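Local structure of CT253 (Chlamydia trachomatis serovar L2, 6UXC) at residues A[42-47]-A[168-173]; A[68-73]-A[86-91]; A[72-75]-A[80-83]. The protein is a probable lipoprotein of unknown function, belonging to an uncharacterised sequence family (DUF7499), and binds a sodium ion in this structure. All coordinates share one frame; numbering follows the deposited sequence.

Contact 1 (A[42-47]-A[168-173]); sequences QAEFSE and LMHQRL
Phe45 and His170 lie opposite each other where two helices pass, with their CA atoms 8.4 Å apart. The segments 42-47 and 168-173 run in roughly the same direction, at a crossing angle of -41°, and their axes come no closer than 11.7 Å. The gap is wide enough that side chains, not backbones, make the contact. The arrangement belongs to a fold of helices on a mixed five-stranded sheet, in which helices 41-55 and 165-184 pack side by side on one face. Phe45 and Leu173 both reach down to Val118 of strand 113-124.

The polar part is a histidine-carboxylate hydrogen bond. ND1 of His170 donates to OE2 of Glu44 at 2.6 Å. The oxygen is met on its syn side, somewhat out of the carboxylate plane, and the bond is bent. Glu44 reaches the ring because its CG is anti to the backbone N (chi1 171°) and the chain beyond is extended. Its other oxygen, OE1, accepts from Trp39, so both ends of the buried carboxylate are held. The far nitrogen of the histidine, NE2, bonds to Gln103 on strand 94-105. With a partner at each nitrogen, the rotation of the imidazole is fixed and the ring links helix 41-55 to the sheet.

The aromatic part is T-shaped. The edge of Phe45 points at one face of His170, with centroids 4.9 Å apart and planes at 77°. Phe174 adds a second edge-to-face partner for Phe45. Obliquely, the phenyl ring also meets Leu173, whose CD2 is 4.1 Å from Phe45 CE2. The closest aromatic approach is Phe45 CE1 to His170 CE1, 3.6 Å, with the phenyl carbon offset toward the rim of the imidazole.

Contact 2 (A[68-73]-A[86-91]); sequences AGVAAQ and ATQLLP
Val70 meets Gln88 and Leu89 where the short helix 68-72 faces a 3-10 turn. The turn lies in the long connection that leads on to strand 94-105. Ala86 comes first. Its CA is 7.0 Å from that of Val70, the closest CA pair of the two segments. Its CB points away from the helix, and its O takes the N-H of Leu89 to shape the turn.

Gln88 follows and points at the helix. Its CG is anti to the carbonyl carbon (chi1 -74°), and the chain runs out extended until the amide meets the valine. OE1 is 3.6 Å from CG2 of Val70, and NE2 is 3.7 Å from the same methyl. This touch is van der Waals contact. The hydrogen bond of OE1 is made with the backbone N of Ser67, just before the helix. Ser67 in turn uses its OG to accept from the N of Val70.

Leu89 closes the turn. The leucine and valine side chains run antiparallel past one another, and CD1 of Leu89 is 4.2 Å from CG1 of Val70. Leu89 also packs on Ala22 and Leu24 of strand 19-28 and on His64.

On the helix side, Gln73 folds back to its own turn. Its NE2 donates to Val70 O at 2.9 Å and also bonds to Leu85 O. No hydrogen bond joins the two segments directly. The contact therefore rests on van der Waals packing of Val70, while Gln88, through Ser67 N, ties the 3-10 turn to the start of the helix.

Contact 3 (A[72-75]-A[80-83]); sequences AQFF and NISP
Ile81 lies against Gln73 and Phe74 and brings the loop 80-83 back onto the turn 72-75. The nearest CA atoms are those of Gln73 and Ile81, 6.8 Å apart.

One apolar interaction is a CH-pi contact. CD1 of Ile81 sits over one face of the Phe74 ring, 3.8 Å from its centroid and 18° off the normal. It is displaced toward the rim, and its nearest ring atom is Phe74 CD2 at 3.6 Å. The two side chains meet at about a right angle. The CB of Phe74 points away from the loop, but the ring still offers a face to the methyl. This ring also packs on Leu24 and Ala97 of the sheet and meets Phe123 edge-to-face.

Aliphatic packing comes next. The isoleucine sets its branches against the extended chain of Gln73. CG2 of Ile81 is 3.7 Å from Gln73 CD, and CD1 of Ile81 is 3.7 Å from Gln73 CG. The glutamine CG lies between its backbone N and carbonyl carbon (chi1 67°), which turns the chain toward Ile81, and the two side chains cross at a slant.

The polar link goes through water. One water donates to OE1 of Gln73 and to O of Asn80, each at 2.7 Å. The NE2 end of the same amide donates to Leu85 O, so both ends of the amide are held. No direct hydrogen bond joins the two segments. Around them, Arg121 NH1 bonds to Phe74 O, and Ser82 OG bonds to Leu85 N.

The arrangement is that of a folded connection between a short helix and a strand of the mixed sheet. The chain between helix 68-72 and strand 94-105 doubles back on itself, with an aromatic ring packed on the sheet and an aliphatic residue laid over that ring.

Contacts 2 and 3 form one neighbourhood. They share Ala72 and Gln73, their centres are 8 Å apart, and they touch directly where Leu89 CD1 lies 3.4 Å from Phe74 CE1. Both shape the long connection between helix 68-72 and strand 94-105. Contact 1 stands apart, with its centre 23 Å from that of contact 2 and 25 Å from that of contact 3. The common element is the sheet, since strand 19-28 carries side-chain partners of all three. No active site is known. The sodium ion is bound by Leu53, His54, Ser56 and Leu59, which follow contact 1's first segment at the end of helix 41-55 and beyond.

Contact 1 (A[42-47]-A[168-173])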
loop_
_atom_site.group_PDB
_atom_site.type_symbol
_atom_site.label_atom_id
_atom_site.label_comp_id
_atom_site.label_asym_id
_atom_site.label_seq_id
_atom_site.Cartn_x
_atom_site.Cartn_y
_atom_site.Cartn_z
ATOM N N GLN A 42 1.683 -8.286 4.335
ATOM C CA GLN A 42 2.089 -7.702 3.054
ATOM C C GLN A 42 1.180 -8.147 1.920
ATOM O O GLN A 42 0.809 -7.341 1.050
ATOM C CB GLN A 42 3.528 -8.090 2.702
ATOM C CG GLN A 42 4.573 -7.273 3.368
ATOM N N ALA A 43 0.789 -9.421 1.919
ATOM C CA ALA A 43 -0.045 -9.900 0.831
ATOM C C ALA A 43 -1.438 -9.291 0.896
ATOM O O ALA A 43 -2.008 -8.915 -0.137
ATOM C CB ALA A 43 -0.123 -11.422 0.849
ATOM N N GLU A 44 -2.014 -9.190 2.103
ATOM C CA GLU A 44 -3.296 -8.518 2.253
ATOM C C GLU A 44 -3.203 -7.087 1.750
ATOM O O GLU A 44 -4.067 -6.618 0.994
ATOM C CB GLU A 44 -3.744 -8.526 3.715
ATOM C CG GLU A 44 -5.005 -7.627 3.959
ATOM C CD GLU A 44 -5.256 -7.290 5.418
ATOM O OE1 GLU A 44 -4.482 -7.745 6.313
ATOM O OE2 GLU A 44 -6.239 -6.520 5.634
ATOM N N PHE A 45 -2.210 -6.351 2.239
ATOM C CA PHE A 45 -2.137 -4.942 1.862
ATOM C C PHE A 45 -1.949 -4.795 0.355
ATOM O O PHE A 45 -2.538 -3.905 -0.261
ATOM C CB PHE A 45 -1.006 -4.237 2.606
ATOM C CG PHE A 45 -1.378 -3.773 4.015
ATOM C CD1 PHE A 45 -1.989 -4.636 4.914
ATOM C CD2 PHE A 45 -1.102 -2.486 4.410
ATOM C CE1 PHE A 45 -2.312 -4.194 6.216
ATOM C CE2 PHE A 45 -1.430 -2.026 5.686
ATOM C CZ PHE A 45 -2.015 -2.908 6.600
ATOM N N SER A 46 -1.099 -5.622 -0.253
ATOM C CA SER A 46 -0.910 -5.517 -1.699
ATOM C C SER A 46 -2.213 -5.736 -2.447
ATOM O O SER A 46 -2.548 -4.990 -3.379
ATOM C CB SER A 46 0.126 -6.530 -2.170
ATOM O OG SER A 46 1.414 -6.233 -1.672
ATOM N N GLU A 47 -2.943 -6.781 -2.079
ATOM C CA GLU A 47 -4.166 -7.095 -2.796
ATOM C C GLU A 47 -5.223 -6.022 -2.575
ATOM O O GLU A 47 -5.906 -5.603 -3.517
ATOM C CB GLU A 47 -4.709 -8.448 -2.363
ATOM C CG GLU A 47 -6.007 -8.744 -3.106
ATOM C CD GLU A 47 -6.498 -10.153 -2.908
ATOM O OE1 GLU A 47 -7.721 -10.335 -2.780
ATOM O OE2 GLU A 47 -5.657 -11.069 -2.859
ATOM N N LEU A 168 -11.562 -3.299 10.556
ATOM C CA LEU A 168 -12.073 -1.930 10.536
ATOM C C LEU A 168 -10.930 -0.947 10.317
ATOM O O LEU A 168 -11.026 -0.020 9.501
ATOM C CB LEU A 168 -12.782 -1.645 11.859
ATOM C CG LEU A 168 -14.103 -2.376 12.084
ATOM C CD1 LEU A 168 -14.547 -2.352 13.556
ATOM C CD2 LEU A 168 -15.171 -1.731 11.223
ATOM N N MET A 169 -9.838 -1.145 11.059
ATOM C CA MET A 169 -8.668 -0.285 10.954
ATOM C C MET A 169 -8.072 -0.358 9.553
ATOM O O MET A 169 -7.813 0.677 8.920
ATOM C CB MET A 169 -7.647 -0.703 12.017
ATOM C CG MET A 169 -6.446 0.204 12.156
ATOM S SD MET A 169 -5.070 -0.360 11.153
ATOM C CE MET A 169 -4.550 -1.826 12.057
ATOM N N HIS A 170 -7.894 -1.573 9.040
ATOM C CA HIS A 170 -7.342 -1.734 7.693
ATOM C C HIS A 170 -8.193 -1.042 6.641
ATOM O O HIS A 170 -7.664 -0.382 5.738
ATOM C CB HIS A 170 -7.216 -3.210 7.360
ATOM C CG HIS A 170 -6.069 -3.882 8.035
ATOM N ND1 HIS A 170 -5.729 -5.187 7.776
ATOM C CD2 HIS A 170 -5.191 -3.444 8.972
ATOM C CE1 HIS A 170 -4.685 -5.526 8.511
ATOM N NE2 HIS A 170 -4.348 -4.484 9.251
ATOM N N GLN A 171 -9.510 -1.226 6.712
ATOM C CA GLN A 171 -10.404 -0.651 5.715
ATOM C C GLN A 171 -10.232 0.863 5.641
ATOM O O GLN A 171 -10.104 1.433 4.549
ATOM C CB GLN A 171 -11.840 -1.039 6.063
ATOM C CG GLN A 171 -12.850 -0.738 4.998
ATOM C CD GLN A 171 -14.239 -1.131 5.435
ATOM O OE1 GLN A 171 -14.671 -0.787 6.535
ATOM N NE2 GLN A 171 -14.942 -1.868 4.588
ATOM N N ARG A 172 -10.176 1.528 6.791
ATOM C CA ARG A 172 -10.042 2.984 6.766
ATOM C C ARG A 172 -8.685 3.381 6.198
ATOM O O ARG A 172 -8.581 4.343 5.423
ATOM C CB ARG A 172 -10.236 3.575 8.165
ATOM C CG ARG A 172 -11.684 3.588 8.647
ATOM C CD ARG A 172 -11.894 4.623 9.764
ATOM N NE ARG A 172 -10.886 4.444 10.795
ATOM C CZ ARG A 172 -10.982 3.557 11.783
ATOM N NH1 ARG A 172 -12.072 2.800 11.900
ATOM N NH2 ARG A 172 -9.999 3.451 12.669
ATOM N N LEU A 173 -7.640 2.647 6.574
ATOM C CA LEU A 173 -6.302 2.934 6.081
ATOM C C LEU A 173 -6.202 2.728 4.574
ATOM O O LEU A 173 -5.612 3.563 3.871
ATOM C CB LEU A 173 -5.306 2.060 6.831
ATOM C CG LEU A 173 -3.827 2.275 6.569
ATOM C CD1 LEU A 173 -3.393 3.712 6.810
ATOM C CD2 LEU A 173 -3.035 1.314 7.453
#

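Contact 2 (A[68-73]-A[86-91])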
loop_
_atom_site.group_PDB
_atom_site.type_symbol
_atom_site.label_atom_id
_atom_site.label_comp_id
_atom_site.label_asym_id
_atom_site.label_seq_id
_atom_site.Cartn_x
_atom_site.Cartn_y
_atom_site.Cartn_z
ATOM N N ALA A 68 12.737 -7.957 -8.063
ATOM C CA ALA A 68 12.836 -7.586 -6.656
ATOM C C ALA A 68 13.666 -6.330 -6.468
ATOM O O ALA A 68 13.269 -5.426 -5.721
ATOM C CB ALA A 68 13.441 -8.745 -5.858
ATOM N N GLY A 69 14.785 -6.235 -7.182
ATOM C CA GLY A 69 15.688 -5.122 -6.968
ATOM C C GLY A 69 15.167 -3.859 -7.599
ATOM O O GLY A 69 15.413 -2.759 -7.095
ATOM N N VAL A 70 14.403 -3.995 -8.676
ATOM C CA VAL A 70 13.827 -2.821 -9.304
ATOM C C VAL A 70 12.712 -2.251 -8.435
ATOM O O VAL A 70 12.571 -1.038 -8.316
ATOM C CB VAL A 70 13.334 -3.157 -10.719
ATOM C CG1 VAL A 70 12.383 -2.084 -11.265
ATOM C CG2 VAL A 70 14.539 -3.328 -11.658
ATOM N N ALA A 71 11.881 -3.108 -7.852
ATOM C CA ALA A 71 10.870 -2.590 -6.938
ATOM C C ALA A 71 11.518 -2.019 -5.682
ATOM O O ALA A 71 11.111 -0.964 -5.168
ATOM C CB ALA A 71 9.884 -3.695 -6.567
ATOM N N ALA A 72 12.536 -2.709 -5.169
ATOM C CA ALA A 72 13.079 -2.332 -3.871
ATOM C C ALA A 72 13.644 -0.927 -3.887
ATOM O O ALA A 72 13.607 -0.222 -2.861
ATOM C CB ALA A 72 14.152 -3.339 -3.460
ATOM N N GLN A 73 14.203 -0.498 -5.017
ATOM C CA GLN A 73 14.876 0.790 -5.027
ATOM C C GLN A 73 13.930 1.928 -4.659
ATOM O O GLN A 73 14.375 2.953 -4.138
ATOM C CB GLN A 73 15.540 1.018 -6.391
ATOM C CG GLN A 73 14.633 1.175 -7.480
ATOM C CD GLN A 73 15.318 0.995 -8.834
ATOM O OE1 GLN A 73 16.507 1.244 -9.017
ATOM N NE2 GLN A 73 14.543 0.578 -9.783
ATOM N N ALA A 86 14.110 2.160 -14.161
ATOM C CA ALA A 86 12.665 2.245 -14.012
ATOM C C ALA A 86 11.892 1.690 -15.200
ATOM O O ALA A 86 10.662 1.610 -15.126
ATOM C CB ALA A 86 12.223 3.695 -13.749
ATOM N N THR A 87 12.573 1.265 -16.281
ATOM C CA THR A 87 11.858 0.893 -17.506
ATOM C C THR A 87 10.939 -0.305 -17.316
ATOM O O THR A 87 9.962 -0.454 -18.055
ATOM C CB THR A 87 12.851 0.590 -18.617
ATOM O OG1 THR A 87 13.699 -0.497 -18.226
ATOM C CG2 THR A 87 13.681 1.835 -18.923
ATOM N N GLN A 88 11.227 -1.165 -16.338
ATOM C CA GLN A 88 10.358 -2.317 -16.094
ATOM C C GLN A 88 8.974 -1.927 -15.600
ATOM O O GLN A 88 8.059 -2.763 -15.628
ATOM C CB GLN A 88 11.005 -3.255 -15.083
ATOM C CG GLN A 88 12.159 -4.049 -15.643
ATOM C CD GLN A 88 12.844 -4.894 -14.601
ATOM O OE1 GLN A 88 12.249 -5.263 -13.578
ATOM N NE2 GLN A 88 14.111 -5.178 -14.831
ATOM N N LEU A 89 8.782 -0.674 -15.201
ATOM C CA LEU A 89 7.470 -0.204 -14.773
ATOM C C LEU A 89 6.739 0.572 -15.850
ATOM O O LEU A 89 5.560 0.895 -15.683
ATOM C CB LEU A 89 7.627 0.636 -13.522
ATOM C CG LEU A 89 8.158 -0.315 -12.430
ATOM C CD1 LEU A 89 9.023 0.372 -11.462
ATOM C CD2 LEU A 89 7.020 -1.089 -11.752
ATOM N N LEU A 90 7.386 0.859 -16.967
ATOM C CA LEU A 90 6.651 1.378 -18.088
ATOM C C LEU A 90 5.686 0.288 -18.542
ATOM O O LEU A 90 6.005 -0.904 -18.405
ATOM C CB LEU A 90 7.598 1.738 -19.206
ATOM C CG LEU A 90 8.628 2.822 -18.829
ATOM C CD1 LEU A 90 9.618 3.039 -19.966
ATOM C CD2 LEU A 90 7.929 4.148 -18.473
ATOM N N PRO A 91 4.508 0.658 -19.074
ATOM C CA PRO A 91 4.087 2.005 -19.495
ATOM C C PRO A 91 3.371 2.836 -18.444
ATOM O O PRO A 91 2.663 3.796 -18.797
ATOM C CB PRO A 91 3.119 1.701 -20.638
ATOM C CG PRO A 91 2.442 0.433 -20.148
ATOM C CD PRO A 91 3.539 -0.374 -19.507
#

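Contact 3 (A[72-75]-A[80-83])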
loop_
_atom_site.group_PDB
_atom_site.type_symbol
_atom_site.label_atom_id
_atom_site.label_comp_id
_atom_site.label_asym_id
_atom_site.label_seq_id
_atom_site.Cartn_x
_atom_site.Cartn_y
_atom_site.Cartn_z
ATOM N N ALA A 72 12.536 -2.709 -5.169
ATOM C CA ALA A 72 13.079 -2.332 -3.871
ATOM C C ALA A 72 13.644 -0.927 -3.887
ATOM O O ALA A 72 13.607 -0.222 -2.861
ATOM C CB ALA A 72 14.152 -3.339 -3.460
ATOM N N GLN A 73 14.203 -0.498 -5.017
ATOM C CA GLN A 73 14.876 0.790 -5.027
ATOM C C GLN A 73 13.930 1.928 -4.659
ATOM O O GLN A 73 14.375 2.953 -4.138
ATOM C CB GLN A 73 15.540 1.018 -6.391
ATOM C CG GLN A 73 14.633 1.175 -7.480
ATOM C CD GLN A 73 15.318 0.995 -8.834
ATOM O OE1 GLN A 73 16.507 1.244 -9.017
ATOM N NE2 GLN A 73 14.543 0.578 -9.783
ATOM N N PHE A 74 12.624 1.767 -4.912
ATOM C CA PHE A 74 11.668 2.830 -4.602
ATOM C C PHE A 74 11.390 2.962 -3.114
ATOM O O PHE A 74 10.768 3.952 -2.703
ATOM C CB PHE A 74 10.353 2.588 -5.361
ATOM C CG PHE A 74 10.489 2.741 -6.847
ATOM C CD1 PHE A 74 10.825 1.660 -7.641
ATOM C CD2 PHE A 74 10.286 3.981 -7.438
ATOM C CE1 PHE A 74 10.955 1.824 -9.028
ATOM C CE2 PHE A 74 10.428 4.139 -8.793
ATOM C CZ PHE A 74 10.761 3.047 -9.583
ATOM N N PHE A 75 11.859 2.017 -2.301
ATOM C CA PHE A 75 11.690 2.054 -0.856
ATOM C C PHE A 75 12.956 2.438 -0.111
ATOM O O PHE A 75 12.957 2.405 1.123
ATOM C CB PHE A 75 11.208 0.702 -0.348
ATOM C CG PHE A 75 9.851 0.329 -0.871
ATOM C CD1 PHE A 75 8.720 0.966 -0.370
ATOM C CD2 PHE A 75 9.695 -0.601 -1.886
ATOM C CE1 PHE A 75 7.464 0.625 -0.815
ATOM C CE2 PHE A 75 8.420 -0.919 -2.366
ATOM C CZ PHE A 75 7.306 -0.287 -1.823
ATOM N N ASN A 80 17.885 6.488 -5.270
ATOM C CA ASN A 80 18.774 6.887 -6.351
ATOM C C ASN A 80 18.446 5.925 -7.483
ATOM O O ASN A 80 18.894 4.775 -7.454
ATOM C CB ASN A 80 20.237 6.815 -5.949
ATOM C CG ASN A 80 21.114 7.429 -6.992
ATOM O OD1 ASN A 80 21.206 6.913 -8.101
ATOM N ND2 ASN A 80 21.723 8.556 -6.674
ATOM N N ILE A 81 17.627 6.378 -8.439
ATOM C CA ILE A 81 17.011 5.515 -9.454
ATOM C C ILE A 81 17.265 6.158 -10.817
ATOM O O ILE A 81 16.653 7.178 -11.139
ATOM C CB ILE A 81 15.507 5.327 -9.220
ATOM C CG1 ILE A 81 15.254 4.814 -7.789
ATOM C CG2 ILE A 81 14.886 4.354 -10.218
ATOM C CD1 ILE A 81 13.821 4.743 -7.402
ATOM N N SER A 82 18.139 5.555 -11.615
ATOM C CA SER A 82 18.375 6.035 -12.976
ATOM C C SER A 82 17.167 5.716 -13.845
ATOM O O SER A 82 16.392 4.813 -13.538
ATOM C CB SER A 82 19.590 5.349 -13.582
ATOM O OG SER A 82 19.253 3.985 -13.856
ATOM N N PRO A 83 16.978 6.438 -14.942
ATOM C CA PRO A 83 15.859 6.090 -15.822
ATOM C C PRO A 83 15.922 4.655 -16.321
ATOM O O PRO A 83 14.885 3.997 -16.492
ATOM C CB PRO A 83 15.987 7.104 -16.973
ATOM C CG PRO A 83 16.766 8.236 -16.402
ATOM C CD PRO A 83 17.708 7.631 -15.401
HETATM O O HOH W 1 18.849 2.129 -8.006
#